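Local coordinates for DNA replication licensing factor MCM related protein (Thermoplasma acidophilum, PDB 4ME3) that probably unwinds DNA at the replication fork as an ATP-driven MCM helicase, here represented by its zinc-binding N-terminal domain, at residues A[22-25]-A[26-30]; A[55-58]-A[59-63]; A[72-75]-A[76-80]; A[88-91]-A[92-95]. All coordinates share one frame; numbering follows the deposited sequence.

Contact 1: A[22-25]-A[26-30]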
loop_
_atom_site.group_PDB
_atom_site.type_symbol
_atom_site.label_atom_id
_atom_site.label_comp_id
_atom_site.label_asym_id
_atom_site.label_seq_id
_atom_site.Cartn_x
_atom_site.Cartn_y
_atom_site.Cartn_z
ATOM N N ARG A 22 -14.450 5.844 -10.650
ATOM C CA ARG A 22 -15.879 5.579 -10.497
ATOM C C ARG A 22 -16.486 5.017 -11.780
ATOM O O ARG A 22 -17.191 4.008 -11.752
ATOM C CB ARG A 22 -16.626 6.850 -10.087
ATOM C CG ARG A 22 -16.399 7.257 -8.643
ATOM C CD ARG A 22 -17.401 8.306 -8.189
ATOM N NE ARG A 22 -17.045 8.858 -6.887
ATOM C CZ ARG A 22 -16.233 9.894 -6.705
ATOM N NH1 ARG A 22 -15.686 10.514 -7.743
ATOM N NH2 ARG A 22 -15.968 10.320 -5.479
ATOM N N ASP A 23 -16.215 5.673 -12.900
ATOM C CA ASP A 23 -16.741 5.218 -14.180
ATOM C C ASP A 23 -16.142 3.872 -14.563
ATOM O O ASP A 23 -16.828 3.013 -15.117
ATOM C CB ASP A 23 -16.445 6.242 -15.272
ATOM C CG ASP A 23 -17.429 7.386 -15.288
ATOM O OD1 ASP A 23 -18.498 7.266 -14.657
ATOM O OD2 ASP A 23 -17.124 8.403 -15.947
ATOM N N PHE A 24 -14.859 3.686 -14.268
ATOM C CA PHE A 24 -14.180 2.446 -14.624
ATOM C C PHE A 24 -14.807 1.232 -13.940
ATOM O O PHE A 24 -15.108 0.226 -14.588
ATOM C CB PHE A 24 -12.692 2.511 -14.272
ATOM C CG PHE A 24 -11.998 1.194 -14.414
ATOM C CD1 PHE A 24 -11.655 0.711 -15.667
ATOM C CD2 PHE A 24 -11.717 0.420 -13.302
ATOM C CE1 PHE A 24 -11.031 -0.512 -15.804
ATOM C CE2 PHE A 24 -11.098 -0.805 -13.434
ATOM C CZ PHE A 24 -10.752 -1.271 -14.686
ATOM N N PHE A 25 -14.993 1.323 -12.627
ATOM C CA PHE A 25 -15.510 0.199 -11.860
ATOM C C PHE A 25 -16.856 -0.240 -12.424
ATOM O O PHE A 25 -17.127 -1.434 -12.550
ATOM C CB PHE A 25 -15.667 0.570 -10.383
ATOM C CG PHE A 25 -14.366 0.710 -9.639
ATOM C CD1 PHE A 25 -13.325 -0.187 -9.839
ATOM C CD2 PHE A 25 -14.192 1.734 -8.725
ATOM C CE1 PHE A 25 -12.137 -0.053 -9.149
ATOM C CE2 PHE A 25 -13.004 1.872 -8.032
ATOM C CZ PHE A 25 -11.978 0.973 -8.243
ATOM N N ARG A 26 -17.693 0.733 -12.770
ATOM C CA ARG A 26 -19.017 0.441 -13.310
ATOM C C ARG A 26 -18.936 -0.123 -14.725
ATOM O O ARG A 26 -19.477 -1.194 -15.009
ATOM C CB ARG A 26 -19.883 1.702 -13.313
ATOM C CG ARG A 26 -21.329 1.435 -13.696
ATOM C CD ARG A 26 -22.134 2.716 -13.862
ATOM N NE ARG A 26 -21.331 3.925 -13.688
ATOM C CZ ARG A 26 -21.113 4.529 -12.522
ATOM N NH1 ARG A 26 -21.626 4.042 -11.398
ATOM N NH2 ARG A 26 -20.372 5.627 -12.478
ATOM N N LEU A 27 -18.261 0.608 -15.607
ATOM C CA LEU A 27 -18.173 0.241 -17.018
ATOM C C LEU A 27 -17.655 -1.172 -17.230
ATOM O O LEU A 27 -18.166 -1.899 -18.078
ATOM C CB LEU A 27 -17.255 1.209 -17.765
ATOM C CG LEU A 27 -17.879 2.430 -18.426
ATOM C CD1 LEU A 27 -16.770 3.272 -19.034
ATOM C CD2 LEU A 27 -18.895 2.024 -19.489
ATOM N N TYR A 28 -16.634 -1.562 -16.470
ATOM C CA TYR A 28 -15.979 -2.847 -16.693
ATOM C C TYR A 28 -16.452 -3.964 -15.765
ATOM O O TYR A 28 -15.856 -5.040 -15.723
ATOM C CB TYR A 28 -14.457 -2.676 -16.659
ATOM C CG TYR A 28 -13.966 -2.090 -17.958
ATOM C CD1 TYR A 28 -14.010 -0.722 -18.184
ATOM C CD2 TYR A 28 -13.522 -2.910 -18.985
ATOM C CE1 TYR A 28 -13.596 -0.186 -19.378
ATOM C CE2 TYR A 28 -13.105 -2.379 -20.186
ATOM C CZ TYR A 28 -13.145 -1.019 -20.377
ATOM O OH TYR A 28 -12.734 -0.484 -21.572
ATOM N N GLY A 29 -17.542 -3.707 -15.044
ATOM C CA GLY A 29 -18.263 -4.753 -14.341
ATOM C C GLY A 29 -17.671 -5.167 -13.010
ATOM O O GLY A 29 -17.879 -6.295 -12.562
ATOM N N TYR A 30 -16.940 -4.262 -12.369
ATOM C CA TYR A 30 -16.313 -4.570 -11.087
ATOM C C TYR A 30 -17.288 -4.411 -9.920
ATOM O O TYR A 30 -17.054 -4.934 -8.834
ATOM C CB TYR A 30 -15.073 -3.699 -10.876
ATOM C CG TYR A 30 -13.876 -4.168 -11.677
ATOM C CD1 TYR A 30 -13.033 -5.156 -11.185
ATOM C CD2 TYR A 30 -13.601 -3.637 -12.930
ATOM C CE1 TYR A 30 -11.948 -5.599 -11.916
ATOM C CE2 TYR A 30 -12.512 -4.073 -13.668
ATOM C CZ TYR A 30 -11.691 -5.051 -13.157
ATOM O OH TYR A 30 -10.615 -5.485 -13.898
HETATM O O HOH W 1 -19.940 4.601 -16.334
#

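Contact 2: A[55-58]-A[59-63]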
loop_
_atom_site.group_PDB
_atom_site.type_symbol
_atom_site.label_atom_id
_atom_site.label_comp_id
_atom_site.label_asym_id
_atom_site.label_seq_id
_atom_site.Cartn_x
_atom_site.Cartn_y
_atom_site.Cartn_z
ATOM N N GLU A 55 -6.262 -0.232 -19.502
ATOM C CA GLU A 55 -5.763 0.233 -20.798
ATOM C C GLU A 55 -6.900 0.424 -21.799
ATOM O O GLU A 55 -6.930 1.408 -22.542
ATOM C CB GLU A 55 -4.744 -0.756 -21.368
ATOM C CG GLU A 55 -3.316 -0.235 -21.373
ATOM C CD GLU A 55 -2.327 -1.251 -21.910
ATOM O OE1 GLU A 55 -2.681 -2.446 -21.993
ATOM O OE2 GLU A 55 -1.194 -0.851 -22.249
ATOM N N ASP A 56 -7.829 -0.524 -21.814
ATOM C CA ASP A 56 -8.973 -0.475 -22.720
ATOM C C ASP A 56 -9.873 0.715 -22.399
ATOM O O ASP A 56 -10.495 1.304 -23.287
ATOM C CB ASP A 56 -9.775 -1.771 -22.611
ATOM C CG ASP A 56 -10.736 -1.957 -23.760
ATOM O OD1 ASP A 56 -10.260 -2.212 -24.888
ATOM O OD2 ASP A 56 -11.962 -1.859 -23.538
ATOM N N TYR A 57 -9.932 1.056 -21.117
ATOM C CA TYR A 57 -10.778 2.132 -20.618
ATOM C C TYR A 57 -10.259 3.501 -21.043
ATOM O O TYR A 57 -10.984 4.303 -21.631
ATOM C CB TYR A 57 -10.842 2.035 -19.092
ATOM C CG TYR A 57 -11.457 3.218 -18.387
ATOM C CD1 TYR A 57 -12.728 3.670 -18.715
ATOM C CD2 TYR A 57 -10.775 3.864 -17.364
ATOM C CE1 TYR A 57 -13.292 4.740 -18.059
ATOM C CE2 TYR A 57 -11.332 4.936 -16.702
ATOM C CZ TYR A 57 -12.592 5.370 -17.054
ATOM O OH TYR A 57 -13.159 6.433 -16.395
ATOM N N ASN A 58 -8.993 3.758 -20.743
ATOM C CA ASN A 58 -8.373 5.047 -21.021
ATOM C C ASN A 58 -6.874 4.856 -20.881
ATOM O O ASN A 58 -6.377 4.690 -19.772
ATOM C CB ASN A 58 -8.885 6.090 -20.028
ATOM C CG ASN A 58 -8.279 7.466 -20.242
ATOM O OD1 ASN A 58 -7.084 7.606 -20.506
ATOM N ND2 ASN A 58 -9.106 8.495 -20.112
ATOM N N TRP A 59 -6.143 4.848 -21.989
ATOM C CA TRP A 59 -4.738 4.461 -21.913
ATOM C C TRP A 59 -3.882 5.535 -21.241
ATOM O O TRP A 59 -2.824 5.230 -20.694
ATOM C CB TRP A 59 -4.182 4.050 -23.283
ATOM C CG TRP A 59 -3.930 5.167 -24.237
ATOM C CD1 TRP A 59 -4.809 5.686 -25.145
ATOM C CD2 TRP A 59 -2.706 5.891 -24.403
ATOM N NE1 TRP A 59 -4.209 6.695 -25.859
ATOM C CE2 TRP A 59 -2.917 6.840 -25.423
ATOM C CE3 TRP A 59 -1.453 5.833 -23.786
ATOM C CZ2 TRP A 59 -1.923 7.727 -25.838
ATOM C CZ3 TRP A 59 -0.466 6.713 -24.199
ATOM C CH2 TRP A 59 -0.708 7.646 -25.215
ATOM N N GLN A 60 -4.354 6.780 -21.253
ATOM C CA GLN A 60 -3.695 7.853 -20.510
ATOM C C GLN A 60 -3.813 7.609 -19.009
ATOM O O GLN A 60 -2.851 7.767 -18.259
ATOM C CB GLN A 60 -4.314 9.212 -20.843
ATOM C CG GLN A 60 -3.387 10.158 -21.592
ATOM C CD GLN A 60 -3.048 9.675 -22.991
ATOM O OE1 GLN A 60 -1.888 9.709 -23.407
ATOM N NE2 GLN A 60 -4.061 9.236 -23.730
ATOM N N PHE A 61 -5.014 7.236 -18.583
ATOM C CA PHE A 61 -5.286 6.922 -17.187
ATOM C C PHE A 61 -4.458 5.716 -16.766
ATOM O O PHE A 61 -3.836 5.719 -15.701
ATOM C CB PHE A 61 -6.779 6.638 -17.016
ATOM C CG PHE A 61 -7.201 6.348 -15.601
ATOM C CD1 PHE A 61 -7.090 7.310 -14.613
ATOM C CD2 PHE A 61 -7.751 5.119 -15.272
ATOM C CE1 PHE A 61 -7.499 7.045 -13.315
ATOM C CE2 PHE A 61 -8.165 4.848 -13.980
ATOM C CZ PHE A 61 -8.038 5.814 -12.998
ATOM N N ALA A 62 -4.443 4.689 -17.610
ATOM C CA ALA A 62 -3.658 3.487 -17.338
ATOM C C ALA A 62 -2.177 3.831 -17.175
ATOM O O ALA A 62 -1.528 3.393 -16.226
ATOM C CB ALA A 62 -3.848 2.473 -18.451
ATOM N N GLY A 63 -1.648 4.619 -18.104
ATOM C CA GLY A 63 -0.254 5.024 -18.054
ATOM C C GLY A 63 0.079 5.853 -16.829
ATOM O O GLY A 63 1.176 5.743 -16.275
#

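Contact 3: A[72-75]-A[76-80]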
loop_
_atom_site.group_PDB
_atom_site.type_symbol
_atom_site.label_atom_id
_atom_site.label_comp_id
_atom_site.label_asym_id
_atom_site.label_seq_id
_atom_site.Cartn_x
_atom_site.Cartn_y
_atom_site.Cartn_z
ATOM N N TYR A 72 -2.709 7.318 -7.510
ATOM C CA TYR A 72 -3.833 6.766 -8.265
ATOM C C TYR A 72 -4.495 5.586 -7.563
ATOM O O TYR A 72 -5.721 5.466 -7.560
ATOM C CB TYR A 72 -3.386 6.376 -9.672
ATOM C CG TYR A 72 -3.390 7.554 -10.612
ATOM C CD1 TYR A 72 -2.439 8.559 -10.499
ATOM C CD2 TYR A 72 -4.363 7.682 -11.589
ATOM C CE1 TYR A 72 -2.444 9.643 -11.341
ATOM C CE2 TYR A 72 -4.376 8.768 -12.439
ATOM C CZ TYR A 72 -3.417 9.745 -12.309
ATOM O OH TYR A 72 -3.420 10.831 -13.148
ATOM N N ILE A 73 -3.690 4.720 -6.960
ATOM C CA ILE A 73 -4.233 3.569 -6.248
ATOM C C ILE A 73 -4.981 4.025 -4.995
ATOM O O ILE A 73 -6.086 3.554 -4.718
ATOM C CB ILE A 73 -3.127 2.547 -5.905
ATOM C CG1 ILE A 73 -2.664 1.846 -7.185
ATOM C CG2 ILE A 73 -3.631 1.526 -4.896
ATOM C CD1 ILE A 73 -1.400 1.031 -7.041
ATOM N N ARG A 74 -4.399 4.956 -4.248
ATOM C CA ARG A 74 -5.071 5.492 -3.068
ATOM C C ARG A 74 -6.435 6.084 -3.432
ATOM O O ARG A 74 -7.417 5.887 -2.715
ATOM C CB ARG A 74 -4.208 6.553 -2.390
ATOM C CG ARG A 74 -4.838 7.143 -1.138
ATOM C CD ARG A 74 -3.964 8.233 -0.547
ATOM N NE ARG A 74 -3.273 7.796 0.662
ATOM C CZ ARG A 74 -3.780 7.875 1.890
ATOM N NH1 ARG A 74 -4.993 8.372 2.094
ATOM N NH2 ARG A 74 -3.070 7.454 2.926
ATOM N N ALA A 75 -6.497 6.805 -4.548
ATOM C CA ALA A 75 -7.755 7.398 -4.999
ATOM C C ALA A 75 -8.795 6.317 -5.269
ATOM O O ALA A 75 -9.957 6.459 -4.899
ATOM C CB ALA A 75 -7.536 8.243 -6.243
ATOM N N GLY A 76 -8.372 5.235 -5.916
ATOM C CA GLY A 76 -9.267 4.130 -6.204
ATOM C C GLY A 76 -9.800 3.506 -4.929
ATOM O O GLY A 76 -10.982 3.182 -4.832
ATOM N N GLU A 77 -8.922 3.332 -3.948
ATOM C CA GLU A 77 -9.318 2.768 -2.664
ATOM C C GLU A 77 -10.355 3.654 -1.974
ATOM O O GLU A 77 -11.335 3.152 -1.418
ATOM C CB GLU A 77 -8.082 2.536 -1.778
ATOM C CG GLU A 77 -7.217 1.379 -2.274
ATOM C CD GLU A 77 -5.823 1.333 -1.664
ATOM O OE1 GLU A 77 -5.436 2.281 -0.947
ATOM O OE2 GLU A 77 -5.109 0.337 -1.923
ATOM N N GLU A 78 -10.159 4.966 -2.031
ATOM C CA GLU A 78 -11.109 5.902 -1.439
ATOM C C GLU A 78 -12.492 5.778 -2.071
ATOM O O GLU A 78 -13.501 5.812 -1.372
ATOM C CB GLU A 78 -10.609 7.342 -1.563
ATOM C CG GLU A 78 -9.446 7.672 -0.639
ATOM C CD GLU A 78 -9.051 9.134 -0.699
ATOM O OE1 GLU A 78 -9.884 9.959 -1.131
ATOM O OE2 GLU A 78 -7.906 9.457 -0.319
ATOM N N VAL A 79 -12.535 5.631 -3.391
ATOM C CA VAL A 79 -13.805 5.470 -4.093
ATOM C C VAL A 79 -14.530 4.212 -3.621
ATOM O O VAL A 79 -15.733 4.231 -3.367
ATOM C CB VAL A 79 -13.602 5.411 -5.618
ATOM C CG1 VAL A 79 -14.869 4.928 -6.311
ATOM C CG2 VAL A 79 -13.191 6.774 -6.148
ATOM N N ILE A 80 -13.793 3.116 -3.500
ATOM C CA ILE A 80 -14.365 1.873 -3.003
ATOM C C ILE A 80 -14.890 2.045 -1.579
ATOM O O ILE A 80 -16.003 1.631 -1.269
ATOM C CB ILE A 80 -13.338 0.733 -3.055
ATOM C CG1 ILE A 80 -13.067 0.357 -4.515
ATOM C CG2 ILE A 80 -13.836 -0.475 -2.278
ATOM C CD1 ILE A 80 -11.910 -0.595 -4.714
#

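Contact 4: A[88-91]-A[92-95]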
loop_
_atom_site.group_PDB
_atom_site.type_symbol
_atom_site.label_atom_id
_atom_site.label_comp_id
_atom_site.label_asym_id
_atom_site.label_seq_id
_atom_site.Cartn_x
_atom_site.Cartn_y
_atom_site.Cartn_z
ATOM N N ARG A 88 -20.057 -0.179 6.180
ATOM C CA ARG A 88 -19.265 -1.126 6.960
ATOM C C ARG A 88 -17.922 -0.501 7.346
ATOM O O ARG A 88 -17.071 -1.157 7.942
ATOM C CB ARG A 88 -19.035 -2.408 6.162
ATOM C CG ARG A 88 -20.257 -2.884 5.392
ATOM C CD ARG A 88 -20.877 -4.131 5.998
ATOM N NE ARG A 88 -20.019 -5.301 5.840
ATOM C CZ ARG A 88 -20.440 -6.560 5.918
ATOM N NH1 ARG A 88 -21.720 -6.830 6.149
ATOM N NH2 ARG A 88 -19.579 -7.556 5.759
ATOM N N VAL A 89 -17.746 0.773 7.004
ATOM C CA VAL A 89 -16.514 1.496 7.299
ATOM C C VAL A 89 -16.690 2.383 8.526
ATOM O O VAL A 89 -17.731 3.012 8.699
ATOM C CB VAL A 89 -16.098 2.388 6.110
ATOM C CG1 VAL A 89 -14.959 3.320 6.500
ATOM C CG2 VAL A 89 -15.711 1.533 4.912
ATOM N N THR A 90 -15.669 2.430 9.377
ATOM C CA THR A 90 -15.674 3.318 10.536
ATOM C C THR A 90 -14.350 4.070 10.605
ATOM O O THR A 90 -13.481 3.875 9.757
ATOM C CB THR A 90 -15.887 2.538 11.846
ATOM O OG1 THR A 90 -14.793 1.638 12.053
ATOM C CG2 THR A 90 -17.182 1.741 11.791
ATOM N N GLN A 91 -14.195 4.929 11.608
ATOM C CA GLN A 91 -12.946 5.666 11.773
ATOM C C GLN A 91 -11.786 4.697 11.995
ATOM O O GLN A 91 -10.632 5.020 11.707
ATOM C CB GLN A 91 -13.039 6.657 12.937
ATOM C CG GLN A 91 -13.325 6.023 14.288
ATOM C CD GLN A 91 -13.231 7.019 15.431
ATOM O OE1 GLN A 91 -12.863 8.178 15.232
ATOM N NE2 GLN A 91 -13.562 6.570 16.637
ATOM N N ARG A 92 -12.103 3.509 12.498
ATOM C CA ARG A 92 -11.093 2.491 12.768
ATOM C C ARG A 92 -10.927 1.524 11.605
ATOM O O ARG A 92 -9.811 1.266 11.158
ATOM C CB ARG A 92 -11.459 1.701 14.019
ATOM C CG ARG A 92 -10.548 0.510 14.272
ATOM C CD ARG A 92 -10.802 -0.108 15.638
ATOM N NE ARG A 92 -9.861 -1.187 15.928
ATOM C CZ ARG A 92 -9.803 -1.842 17.082
ATOM N NH1 ARG A 92 -10.633 -1.533 18.068
ATOM N NH2 ARG A 92 -8.909 -2.806 17.254
ATOM N N PHE A 93 -12.043 0.981 11.128
ATOM C CA PHE A 93 -12.016 -0.019 10.065
ATOM C C PHE A 93 -12.198 0.638 8.706
ATOM O O PHE A 93 -13.314 0.721 8.194
ATOM C CB PHE A 93 -13.105 -1.070 10.292
ATOM C CG PHE A 93 -12.984 -1.789 11.603
ATOM C CD1 PHE A 93 -12.002 -2.746 11.791
ATOM C CD2 PHE A 93 -13.843 -1.501 12.653
ATOM C CE1 PHE A 93 -11.881 -3.409 12.999
ATOM C CE2 PHE A 93 -13.729 -2.161 13.861
ATOM C CZ PHE A 93 -12.746 -3.116 14.034
ATOM N N ASN A 94 -11.093 1.102 8.129
ATOM C CA ASN A 94 -11.128 1.791 6.847
ATOM C C ASN A 94 -9.983 1.375 5.928
ATOM O O ASN A 94 -9.577 2.140 5.055
ATOM C CB ASN A 94 -11.091 3.305 7.059
ATOM C CG ASN A 94 -9.848 3.763 7.798
ATOM O OD1 ASN A 94 -8.957 2.965 8.104
ATOM N ND2 ASN A 94 -9.778 5.055 8.084
ATOM N N ILE A 95 -9.472 0.162 6.122
ATOM C CA ILE A 95 -8.397 -0.353 5.280
ATOM C C ILE A 95 -8.952 -1.037 4.034
ATOM O O ILE A 95 -9.879 -1.840 4.117
ATOM C CB ILE A 95 -7.524 -1.369 6.047
ATOM C CG1 ILE A 95 -6.860 -0.694 7.249
ATOM C CG2 ILE A 95 -6.471 -1.964 5.129
ATOM C CD1 ILE A 95 -6.105 -1.653 8.153
HETATM O O HOH W 2 -12.863 6.463 8.210
#

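Contact 1: A[22-25]-A[26-30]
A Schellman motif ends helix 14-27: Tyr30 N donates to Phe25 O at 2.8 Å, and inside that loop of atoms Gly29 N reaches Arg26 O. Gly29 is the C-prime residue, with a positive phi (81°) that costs a residue without a side chain little. The reversal brings Tyr30 back beside the last helical turn, where it joins Phe24 and Tyr28 in an aromatic cluster. Phe24, its CG opposite the backbone nitrogen (chi1 171°), meets the two tyrosines at different corners. Its CD1 lies 3.7 Å from Tyr28 CD1, the rings nearly parallel but slid apart, while its CZ lies 3.5 Å from Tyr30 CE2, those rings obliquely set. Tyr28 OH has its polar partner in Asp56, and Tyr30 OH bonds to the backbone nitrogen of Ser50. With an alanine in place of Phe24, both tyrosine rings would probably lose their shared apolar neighbour and a gap would open beside them. On the outer side, Arg26 bends back so that Asp23 OD1 lies at the edge of its guanidinium, in plane, 3.3 Å from NH2: a salt bridge with a weak hydrogen bond, the planes 76° apart. A water accepts from Arg26 NE at 3.1 Å and donates weakly to Asp23 OD1.

Contact 2: A[55-58]-A[59-63]
Asn58 makes the polar part of this junction through two oxygens that serve successive backbone amides. Its side-chain OD1 accepts from Phe61 N at 2.8 Å, in a straight bond whose donor stands well above the plane of the side-chain carbonyl. Its backbone O accepts from Ala62 N at 2.9 Å, the first regular bond of the next helix. With chi1 at 180°, CG of Asn58 lies opposite its own nitrogen and beside the carbonyl carbon, which carries the short side chain over the start of that helix. Asparagine suits the place because its amide oxygen can accept from Phe61 N, in the first turn, where no earlier turn of that helix supplies carbonyls.

The aromatic contact lies on the inner side. Phe61 CD2 comes to the edge of the Tyr57 ring, 3.9 Å from CE2 of Tyr57, with the two ring planes at 90°. CB of Asn58 sits over one face of the same ring, toward its rim, and Phe24 packs against Tyr57 from helix 14-27.

Apolar packing is lighter. The small methyl of Ala62 fits against the earlier helix, its CB 3.8 Å from Glu55 CA and 4.0 Å from Glu55 CG.

Asn58 is thus the N-cap of helix 59-67 and also the residue at which helix 51-57 stops, a one-residue break between consecutive helices in the MCM N-terminal domain.

Contact 3: A[72-75]-A[76-80]
Ile73 and Glu77 meet because their first torsions aim one branch at the other: CG2 of Ile73 stands opposite its backbone nitrogen, while Glu77 turns CG away from its carbonyl carbon (chi1 -71°) and then runs extended back along the helix. Glu77 OE2 comes to 3.5 Å from Ile73 CG2, van der Waals packing of a methyl on the carboxylate, and Glu77 CG lies 3.5 Å from Ile73 O. For its polar bond the same carboxylate oxygen accepts from the backbone nitrogen of Leu98, so the acid satisfies an amide of strand 97-101 while its methylenes lie along the helix. If Glu77 were a leucine, the amide of Leu98 would probably lose this carboxylate acceptor.

Both residues belong to helix 69-84 of the MCM N-terminal domain, in regular alpha-helical form: Glu77 N donates to Ile73 O at 2.9 Å, and Glu78 N to Arg74 O at 3.0 Å. Ala75 and Gly76 are buried, and their small size suits close packing; the methyl of Ala75 meets Ile17 of helix 14-27.

On the more exposed side, Arg74 and Glu78 are one turn apart. Arg74 bends at chi3 (-106°), and Glu78 OE2 lies at the edge of its guanidinium, 3.9 Å from NH1, with the two flat groups 85° apart. This salt bridge is long; the charge of Arg74 has another partner in Glu157, which pairs with NH2.

Contact 4: A[88-91]-A[92-95]
Thr90 OG1 receives the main hydrogen bonds of this turn. Phe93 N donates to it at 3.0 Å in a nearly straight line (171°), and Arg92 N adds a weak, more bent bond at 3.3 Å. The bond to Arg92 N, two residues ahead, is that of an ST turn, and the stronger one to Phe93 N extends it by a residue. Threonine suits it because a chi1 of 63° sets OG1 between its own backbone nitrogen and carbonyl carbon, close to the following amides. In return Thr90 N donates to Phe93 O at 3.1 Å, reaching that carbonyl from well above its plane, so Thr90 and Phe93 are tied by two bonds of opposite direction. A water donates to Thr90 O at 3.1 Å and accepts weakly from Asn94 ND2.

Packing contacts surround these bonds. Val89 CA makes a CA-H...O contact of 3.4 Å with Phe93 O, and Val89 CG1 meets Asn94 CB at 3.9 Å, the two side chains crossing at about a right angle. The Phe93 ring carries CG of the extended Arg92 chain over the centre of one face, 4.0 Å above its plane.

The turn lies between helix 69-84 and strand 97-101. From it Arg92 pairs with Glu191 at the start of strand 191-201, Asn142 of strand 123-147 bonds to the carbonyls of Gln91 and Arg92, and Tyr155 of strand 153-157 touches both side chains.

Contacts 1, 2 and 3 lie in one helical bundle of the N-terminal domain and touch one another. Between contacts 1 and 2, Tyr28 OH is 2.5 Å from Asp56 OD2, probably hydrogen-bonded, and Phe24 CD1 lies 3.7 Å from Tyr57 CD2. Contact 1 meets contact 3 through Phe25 CE2, 3.8 Å from Ile80 CG1; contact 2 meets it where Phe61 CE1 is 3.6 Å from Tyr72 CD2. Contact 4 stands apart, its nearest atoms about 6 Å from contact 3 and about 18 Å from contact 2. It is the one nearest the metal: the side chain of Gln91 is about 11 Å from the zinc ion held by Cys147, Cys150, Cys169 and Cys172.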